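Long-range contacts in D-psicose 3-epimerase (Agrobacterium tumefaciens, PDB 2HK0), which catalyses the epimerisation of ketohexoses at C3, interconverting D-fructose and D-psicose, in a TIM-barrel active site that depends on a metal ion: residues Ala84-Ser89 and Ala107-Thr112; Gly126-Tyr131 and Ile165-Glu170. All blocks are in the same frame, centred on the assembly; numbering follows the deposited sequence.

Contact 1: Ala84-Ser89 and Ala107-Thr112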
ATOM      1  N   ALA A  84      16.372 -27.706  -1.362  1.00 17.52           N
ATOM      2  CA  ALA A  84      17.678 -27.262  -1.832  1.00 19.30           C
ATOM      3  C   ALA A  84      17.698 -26.329  -3.021  1.00 20.39           C
ATOM      4  O   ALA A  84      16.815 -26.376  -3.894  1.00 19.46           O
ATOM      5  CB  ALA A  84      18.555 -28.450  -2.135  1.00 21.09           C
ATOM      6  N   GLY A  85      18.731 -25.485  -3.033  1.00 19.86           N
ATOM      7  CA  GLY A  85      18.944 -24.546  -4.113  1.00 23.94           C
ATOM      8  C   GLY A  85      20.117 -25.054  -4.942  1.00 28.20           C
ATOM      9  O   GLY A  85      20.998 -25.759  -4.428  1.00 27.05           O
ATOM     10  N   ILE A  86      20.120 -24.723  -6.229  1.00 28.55           N
ATOM     11  CA  ILE A  86      21.198 -25.128  -7.133  1.00 30.43           C
ATOM     12  C   ILE A  86      21.605 -23.925  -7.971  1.00 30.47           C
ATOM     13  O   ILE A  86      20.759 -23.274  -8.592  1.00 28.07           O
ATOM     14  CB  ILE A  86      20.762 -26.257  -8.097  1.00 32.20           C
ATOM     15  CG1 ILE A  86      20.625 -27.579  -7.335  1.00 33.84           C
ATOM     16  CG2 ILE A  86      21.793 -26.415  -9.233  1.00 34.55           C
ATOM     17  CD1 ILE A  86      20.319 -28.773  -8.229  1.00 35.41           C
ATOM     18  N   GLY A  87      22.902 -23.632  -7.980  1.00 30.23           N
ATOM     19  CA  GLY A  87      23.401 -22.507  -8.752  1.00 29.92           C
ATOM     20  C   GLY A  87      24.421 -22.979  -9.768  1.00 29.24           C
ATOM     21  O   GLY A  87      25.581 -23.179  -9.431  1.00 28.69           O
ATOM     22  N   PRO A  88      24.016 -23.179 -11.027  1.00 28.45           N
ATOM     23  CA  PRO A  88      24.933 -23.637 -12.074  1.00 28.58           C
ATOM     24  C   PRO A  88      26.042 -22.603 -12.274  1.00 29.11           C
ATOM     25  O   PRO A  88      25.858 -21.429 -11.957  1.00 27.41           O
ATOM     26  CB  PRO A  88      24.029 -23.754 -13.301  1.00 28.14           C
ATOM     27  CG  PRO A  88      22.655 -23.951 -12.715  1.00 27.50           C
ATOM     28  CD  PRO A  88      22.665 -22.977 -11.568  1.00 27.10           C
ATOM     29  N   SER A  89      27.179 -23.038 -12.811  1.00 29.00           N
ATOM     30  CA  SER A  89      28.311 -22.143 -13.039  1.00 29.11           C
ATOM     31  C   SER A  89      28.511 -21.871 -14.519  1.00 30.19           C
ATOM     32  O   SER A  89      27.856 -22.479 -15.361  1.00 30.29           O
ATOM     33  CB  SER A  89      29.592 -22.752 -12.458  1.00 29.30           C
ATOM     34  OG  SER A  89      30.071 -23.803 -13.277  1.00 30.87           O
ATOM     35  N   ALA A 107      25.623 -33.378 -16.827  1.00 25.44           N
ATOM     36  CA  ALA A 107      26.300 -34.345 -15.965  1.00 24.70           C
ATOM     37  C   ALA A 107      26.281 -33.835 -14.529  1.00 24.87           C
ATOM     38  O   ALA A 107      26.074 -34.608 -13.600  1.00 26.01           O
ATOM     39  CB  ALA A 107      27.737 -34.560 -16.421  1.00 25.82           C
ATOM     40  N   PHE A 108      26.513 -32.537 -14.348  1.00 25.12           N
ATOM     41  CA  PHE A 108      26.489 -31.922 -13.018  1.00 25.33           C
ATOM     42  C   PHE A 108      25.099 -32.060 -12.363  1.00 24.81           C
ATOM     43  O   PHE A 108      24.981 -32.353 -11.174  1.00 23.39           O
ATOM     44  CB  PHE A 108      26.864 -30.438 -13.119  1.00 26.79           C
ATOM     45  CG  PHE A 108      26.416 -29.611 -11.937  1.00 28.90           C
ATOM     46  CD1 PHE A 108      27.053 -29.720 -10.702  1.00 31.23           C
ATOM     47  CD2 PHE A 108      25.354 -28.717 -12.065  1.00 29.89           C
ATOM     48  CE1 PHE A 108      26.638 -28.942  -9.609  1.00 30.95           C
ATOM     49  CE2 PHE A 108      24.932 -27.939 -10.983  1.00 29.87           C
ATOM     50  CZ  PHE A 108      25.579 -28.053  -9.752  1.00 29.77           C
ATOM     51  N   PHE A 109      24.042 -31.829 -13.128  1.00 24.59           N
ATOM     52  CA  PHE A 109      22.706 -31.950 -12.573  1.00 24.19           C
ATOM     53  C   PHE A 109      22.370 -33.377 -12.160  1.00 24.86           C
ATOM     54  O   PHE A 109      21.834 -33.603 -11.077  1.00 23.44           O
ATOM     55  CB  PHE A 109      21.653 -31.445 -13.563  1.00 22.99           C
ATOM     56  CG  PHE A 109      21.329 -29.990 -13.405  1.00 23.94           C
ATOM     57  CD1 PHE A 109      22.000 -29.020 -14.151  1.00 24.92           C
ATOM     58  CD2 PHE A 109      20.360 -29.581 -12.493  1.00 26.60           C
ATOM     59  CE1 PHE A 109      21.706 -27.661 -13.992  1.00 27.58           C
ATOM     60  CE2 PHE A 109      20.056 -28.221 -12.326  1.00 27.70           C
ATOM     61  CZ  PHE A 109      20.729 -27.263 -13.075  1.00 25.62           C
ATOM     62  N   GLU A 110      22.683 -34.341 -13.020  1.00 25.01           N
ATOM     63  CA  GLU A 110      22.389 -35.734 -12.703  1.00 27.67           C
ATOM     64  C   GLU A 110      23.072 -36.169 -11.412  1.00 26.01           C
ATOM     65  O   GLU A 110      22.456 -36.801 -10.558  1.00 26.28           O
ATOM     66  CB  GLU A 110      22.790 -36.625 -13.875  1.00 29.81           C
ATOM     67  CG  GLU A 110      21.859 -36.412 -15.056  1.00 34.90           C
ATOM     68  CD  GLU A 110      22.200 -37.284 -16.239  1.00 40.87           C
ATOM     69  OE1 GLU A 110      22.759 -38.383 -16.025  1.00 43.70           O
ATOM     70  OE2 GLU A 110      21.894 -36.873 -17.381  1.00 43.01           O
ATOM     71  N   ARG A 111      24.333 -35.799 -11.255  1.00 25.41           N
ATOM     72  CA  ARG A 111      25.076 -36.140 -10.043  1.00 26.01           C
ATOM     73  C   ARG A 111      24.459 -35.480  -8.801  1.00 24.53           C
ATOM     74  O   ARG A 111      24.230 -36.127  -7.768  1.00 23.91           O
ATOM     75  CB  ARG A 111      26.532 -35.687 -10.192  1.00 27.95           C
ATOM     76  CG  ARG A 111      27.382 -35.909  -8.959  1.00 33.34           C
ATOM     77  CD  ARG A 111      28.701 -35.177  -9.103  1.00 40.17           C
ATOM     78  NE  ARG A 111      29.650 -35.526  -8.053  1.00 45.80           N
ATOM     79  CZ  ARG A 111      30.737 -34.811  -7.778  1.00 49.32           C
ATOM     80  NH1 ARG A 111      30.992 -33.712  -8.477  1.00 50.89           N
ATOM     81  NH2 ARG A 111      31.574 -35.199  -6.821  1.00 50.90           N
ATOM     82  N   THR A 112      24.191 -34.184  -8.904  1.00 23.44           N
ATOM     83  CA  THR A 112      23.616 -33.441  -7.792  1.00 22.80           C
ATOM     84  C   THR A 112      22.240 -33.985  -7.430  1.00 21.26           C
ATOM     85  O   THR A 112      21.933 -34.182  -6.264  1.00 21.17           O
ATOM     86  CB  THR A 112      23.502 -31.943  -8.147  1.00 24.29           C
ATOM     87  OG1 THR A 112      24.794 -31.447  -8.508  1.00 24.78           O
ATOM     88  CG2 THR A 112      22.997 -31.148  -6.976  1.00 24.93           C
TER
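Phe108 and Phe109, consecutive residues of helix 99-118, both touch the CG2 methyl of Ile86 with their rings. Ile86 CG2 comes up to the edge of the Phe108 ring, close to the ring plane, and lies 3.9 Å from Phe108 CE2; the two side chains run alongside each other, pointing opposite ways. One face of that ring carries Thr112 OG1, 3.3 Å above the plane and shifted toward the rim. The Phe109 ring is met obliquely by two partners: Ile86 CG2 is 4.0 Å from Phe109 CE2, and Pro88 CG is 3.8 Å from Phe109 CZ.

Ile86 divides its work between its two branches. With CG2 anti to the backbone N, that methyl goes to the rings, while the extended CG1 arm (chi2 -175°) carries CD1 on to the next helical turn. There it meets Thr112 CG2 tip to tip at 3.8 Å.

Thr112 turns its methyl to the isoleucine and its hydroxyl back to its own helix, where OG1 donates to Phe108 O at 2.8 Å. The same carbonyl takes Thr112 N from the opposite face of its plane, so two donors grip one oxygen. Asn61 ND2 is a further hydrogen-bond partner of Thr112 OG1, so this buried hydroxyl has partners although the contact across the segments is apolar.

In the TIM barrel this is the seam where the chain leaving strand 81-85 meets helix 99-118, the helix of the beta-alpha-beta unit that leads on to strand 123-126. Ile86 also touches Ile124 of that strand and Ala57 of helix 57-60, while Phe109 reaches across to Ile156 of the next barrel helix, 142-162.

Contact 2: Gly126-Tyr131 and Ile165-Glu170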
ATOM      1  N   GLY A 126      15.959 -22.581  -8.168  1.00 19.58           N
ATOM      2  CA  GLY A 126      17.045 -21.688  -8.526  1.00 18.30           C
ATOM      3  C   GLY A 126      17.029 -21.389 -10.011  1.00 17.55           C
ATOM      4  O   GLY A 126      16.104 -21.782 -10.718  1.00 15.62           O
ATOM      5  N   ALA A 127      18.055 -20.700 -10.492  1.00 16.30           N
ATOM      6  CA  ALA A 127      18.133 -20.348 -11.908  1.00 16.27           C
ATOM      7  C   ALA A 127      18.665 -21.552 -12.689  1.00 16.48           C
ATOM      8  O   ALA A 127      19.704 -21.463 -13.348  1.00 15.32           O
ATOM      9  CB  ALA A 127      19.049 -19.141 -12.071  1.00 16.78           C
ATOM     10  N   LEU A 128      17.932 -22.668 -12.614  1.00 17.26           N
ATOM     11  CA  LEU A 128      18.329 -23.925 -13.247  1.00 18.08           C
ATOM     12  C   LEU A 128      18.531 -23.827 -14.745  1.00 19.83           C
ATOM     13  O   LEU A 128      19.289 -24.608 -15.332  1.00 19.57           O
ATOM     14  CB  LEU A 128      17.300 -25.022 -12.952  1.00 18.77           C
ATOM     15  CG  LEU A 128      16.757 -25.155 -11.525  1.00 20.35           C
ATOM     16  CD1 LEU A 128      16.120 -26.544 -11.337  1.00 20.09           C
ATOM     17  CD2 LEU A 128      17.879 -24.956 -10.522  1.00 18.55           C
ATOM     18  N   HIS A 129      17.852 -22.866 -15.353  1.00 18.67           N
ATOM     19  CA  HIS A 129      17.910 -22.634 -16.789  1.00 21.09           C
ATOM     20  C   HIS A 129      19.099 -21.784 -17.201  1.00 23.81           C
ATOM     21  O   HIS A 129      19.306 -21.530 -18.386  1.00 23.70           O
ATOM     22  CB  HIS A 129      16.665 -21.870 -17.207  1.00 20.99           C
ATOM     23  CG  HIS A 129      16.561 -20.524 -16.555  1.00 21.94           C
ATOM     24  ND1 HIS A 129      16.441 -20.370 -15.188  1.00 21.12           N
ATOM     25  CD2 HIS A 129      16.600 -19.271 -17.073  1.00 21.53           C
ATOM     26  CE1 HIS A 129      16.412 -19.081 -14.895  1.00 20.49           C
ATOM     27  NE2 HIS A 129      16.507 -18.394 -16.020  1.00 20.03           N
ATOM     28  N   SER A 130      19.873 -21.330 -16.227  1.00 26.19           N
ATOM     29  CA  SER A 130      20.957 -20.416 -16.527  1.00 25.95           C
ATOM     30  C   SER A 130      22.140 -20.679 -15.607  1.00 27.37           C
ATOM     31  O   SER A 130      22.453 -21.823 -15.288  1.00 26.68           O
ATOM     32  CB  SER A 130      20.411 -18.994 -16.328  1.00 25.53           C
ATOM     33  OG  SER A 130      21.351 -17.982 -16.606  1.00 24.96           O
ATOM     34  N   TYR A 131      22.806 -19.609 -15.197  1.00 29.00           N
ATOM     35  CA  TYR A 131      23.927 -19.717 -14.289  1.00 31.61           C
ATOM     36  C   TYR A 131      24.187 -18.354 -13.675  1.00 35.70           C
ATOM     37  O   TYR A 131      23.523 -17.366 -14.005  1.00 33.17           O
ATOM     38  CB  TYR A 131      25.183 -20.185 -15.017  1.00 31.94           C
ATOM     39  CG  TYR A 131      25.742 -19.171 -15.989  1.00 32.54           C
ATOM     40  CD1 TYR A 131      25.203 -19.029 -17.263  1.00 33.20           C
ATOM     41  CD2 TYR A 131      26.819 -18.355 -15.631  1.00 33.09           C
ATOM     42  CE1 TYR A 131      25.728 -18.100 -18.169  1.00 35.19           C
ATOM     43  CE2 TYR A 131      27.349 -17.423 -16.524  1.00 34.90           C
ATOM     44  CZ  TYR A 131      26.803 -17.302 -17.790  1.00 36.45           C
ATOM     45  OH  TYR A 131      27.341 -16.399 -18.680  1.00 39.56           O
ATOM     46  N   ILE A 165      11.586 -35.765  -7.724  1.00 20.45           N
ATOM     47  CA  ILE A 165      12.050 -34.395  -7.541  1.00 18.64           C
ATOM     48  C   ILE A 165      11.423 -33.405  -8.525  1.00 18.53           C
ATOM     49  O   ILE A 165      11.372 -33.669  -9.724  1.00 18.96           O
ATOM     50  CB  ILE A 165      13.609 -34.326  -7.718  1.00 19.89           C
ATOM     51  CG1 ILE A 165      14.299 -35.119  -6.598  1.00 20.71           C
ATOM     52  CG2 ILE A 165      14.093 -32.846  -7.773  1.00 18.31           C
ATOM     53  CD1 ILE A 165      15.841 -35.181  -6.715  1.00 18.14           C
ATOM     54  N   ASN A 166      10.952 -32.270  -8.007  1.00 17.76           N
ATOM     55  CA  ASN A 166      10.394 -31.202  -8.837  1.00 18.66           C
ATOM     56  C   ASN A 166      11.488 -30.157  -9.031  1.00 18.77           C
ATOM     57  O   ASN A 166      12.169 -29.801  -8.072  1.00 19.68           O
ATOM     58  CB  ASN A 166       9.190 -30.532  -8.155  1.00 19.97           C
ATOM     59  CG  ASN A 166       7.939 -31.390  -8.220  1.00 23.44           C
ATOM     60  OD1 ASN A 166       7.607 -31.921  -9.270  1.00 25.50           O
ATOM     61  ND2 ASN A 166       7.243 -31.531  -7.098  1.00 24.43           N
ATOM     62  N   LEU A 167      11.659 -29.693 -10.268  1.00 17.52           N
ATOM     63  CA  LEU A 167      12.642 -28.675 -10.619  1.00 18.12           C
ATOM     64  C   LEU A 167      11.877 -27.347 -10.689  1.00 19.11           C
ATOM     65  O   LEU A 167      10.961 -27.191 -11.506  1.00 18.63           O
ATOM     66  CB  LEU A 167      13.263 -29.008 -11.986  1.00 17.89           C
ATOM     67  CG  LEU A 167      13.944 -30.389 -12.039  1.00 21.00           C
ATOM     68  CD1 LEU A 167      14.387 -30.724 -13.454  1.00 19.51           C
ATOM     69  CD2 LEU A 167      15.138 -30.387 -11.080  1.00 19.75           C
ATOM     70  N   CYS A 168      12.238 -26.395  -9.834  1.00 18.49           N
ATOM     71  CA  CYS A 168      11.546 -25.108  -9.806  1.00 16.28           C
ATOM     72  C   CYS A 168      12.421 -24.000 -10.375  1.00 17.85           C
ATOM     73  O   CYS A 168      13.461 -23.665  -9.803  1.00 19.62           O
ATOM     74  CB  CYS A 168      11.126 -24.791  -8.372  1.00 18.06           C
ATOM     75  SG  CYS A 168      10.087 -26.109  -7.677  1.00 20.83           S
ATOM     76  N   ILE A 169      11.982 -23.449 -11.506  1.00 16.62           N
ATOM     77  CA  ILE A 169      12.687 -22.405 -12.249  1.00 17.73           C
ATOM     78  C   ILE A 169      12.435 -21.035 -11.647  1.00 17.84           C
ATOM     79  O   ILE A 169      11.317 -20.514 -11.714  1.00 14.52           O
ATOM     80  CB  ILE A 169      12.218 -22.394 -13.719  1.00 18.03           C
ATOM     81  CG1 ILE A 169      12.227 -23.831 -14.261  1.00 15.55           C
ATOM     82  CG2 ILE A 169      13.109 -21.467 -14.561  1.00 17.44           C
ATOM     83  CD1 ILE A 169      13.583 -24.523 -14.198  1.00 17.91           C
ATOM     84  N   GLU A 170      13.484 -20.438 -11.088  1.00 16.39           N
ATOM     85  CA  GLU A 170      13.334 -19.142 -10.429  1.00 18.27           C
ATOM     86  C   GLU A 170      13.361 -17.953 -11.365  1.00 16.64           C
ATOM     87  O   GLU A 170      14.242 -17.837 -12.216  1.00 16.91           O
ATOM     88  CB  GLU A 170      14.408 -18.970  -9.343  1.00 19.02           C
ATOM     89  CG  GLU A 170      14.248 -17.710  -8.479  1.00 19.89           C
ATOM     90  CD  GLU A 170      15.239 -17.662  -7.308  1.00 24.44           C
ATOM     91  OE1 GLU A 170      16.313 -18.296  -7.406  1.00 24.16           O
ATOM     92  OE2 GLU A 170      14.952 -16.981  -6.296  1.00 22.14           O
TER
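Gly126 and Ile169 form a parallel bridge, with their CA atoms 5.8 Å apart, where strand 123-126 ends beside strand 166-170. Glu170 N donates to Gly126 O at 3.0 Å in a nearly straight bond, 166° at the hydrogen. The return bond, Gly126 N to Cys168 O, is weak at 3.2 Å. Beyond the bridge the chain swings away through an inverse gamma turn centred on Ala127 and a type I turn from Ala127 to Ser130. Gly126 has a positive phi of 133°, a conformation that suits glycine, which has no side chain to meet the preceding carbonyl.

These are adjacent strands of the eight-stranded TIM barrel, and the turns begin the loop that leads to helix 142-162. They fold Leu128 and His129 back over the neighbouring strand. Leu128 CD1 sits 3.8 Å from Leu167 CB, the two side chains crossing at about a right angle. With CG2 anti to the backbone N and CG1 beside it (chi1 -48°), Ile169 presents two methyls: CD1 to Leu128 CB, and CG2 obliquely to the His129 ring, 3.6 Å from ND1. That nitrogen is buried without a polar partner, whereas His129 NE2 makes a weak hydrogen bond to Asn177 OD1.

How the contacts relate
Both contacts are buried and reach the same closed sheet, with centres about 9 Å apart, but at different layers. Contact 1 fastens the chain after one strand to an outer helix by apolar groups alone, the methyl of Thr112 among them. Contact 2 lies nearer the middle of the chain and joins the end of one strand, and the loop after it, to the next strand, so backbone hydrogen bonds do part of its work. In sequence they come in series. They also touch: Pro88 CB lies 3.2 Å from Ser130 O, joining the loops after two successive strands, and Phe109 CZ packs 3.8 Å from Leu128 O, setting a helix residue against the later loop.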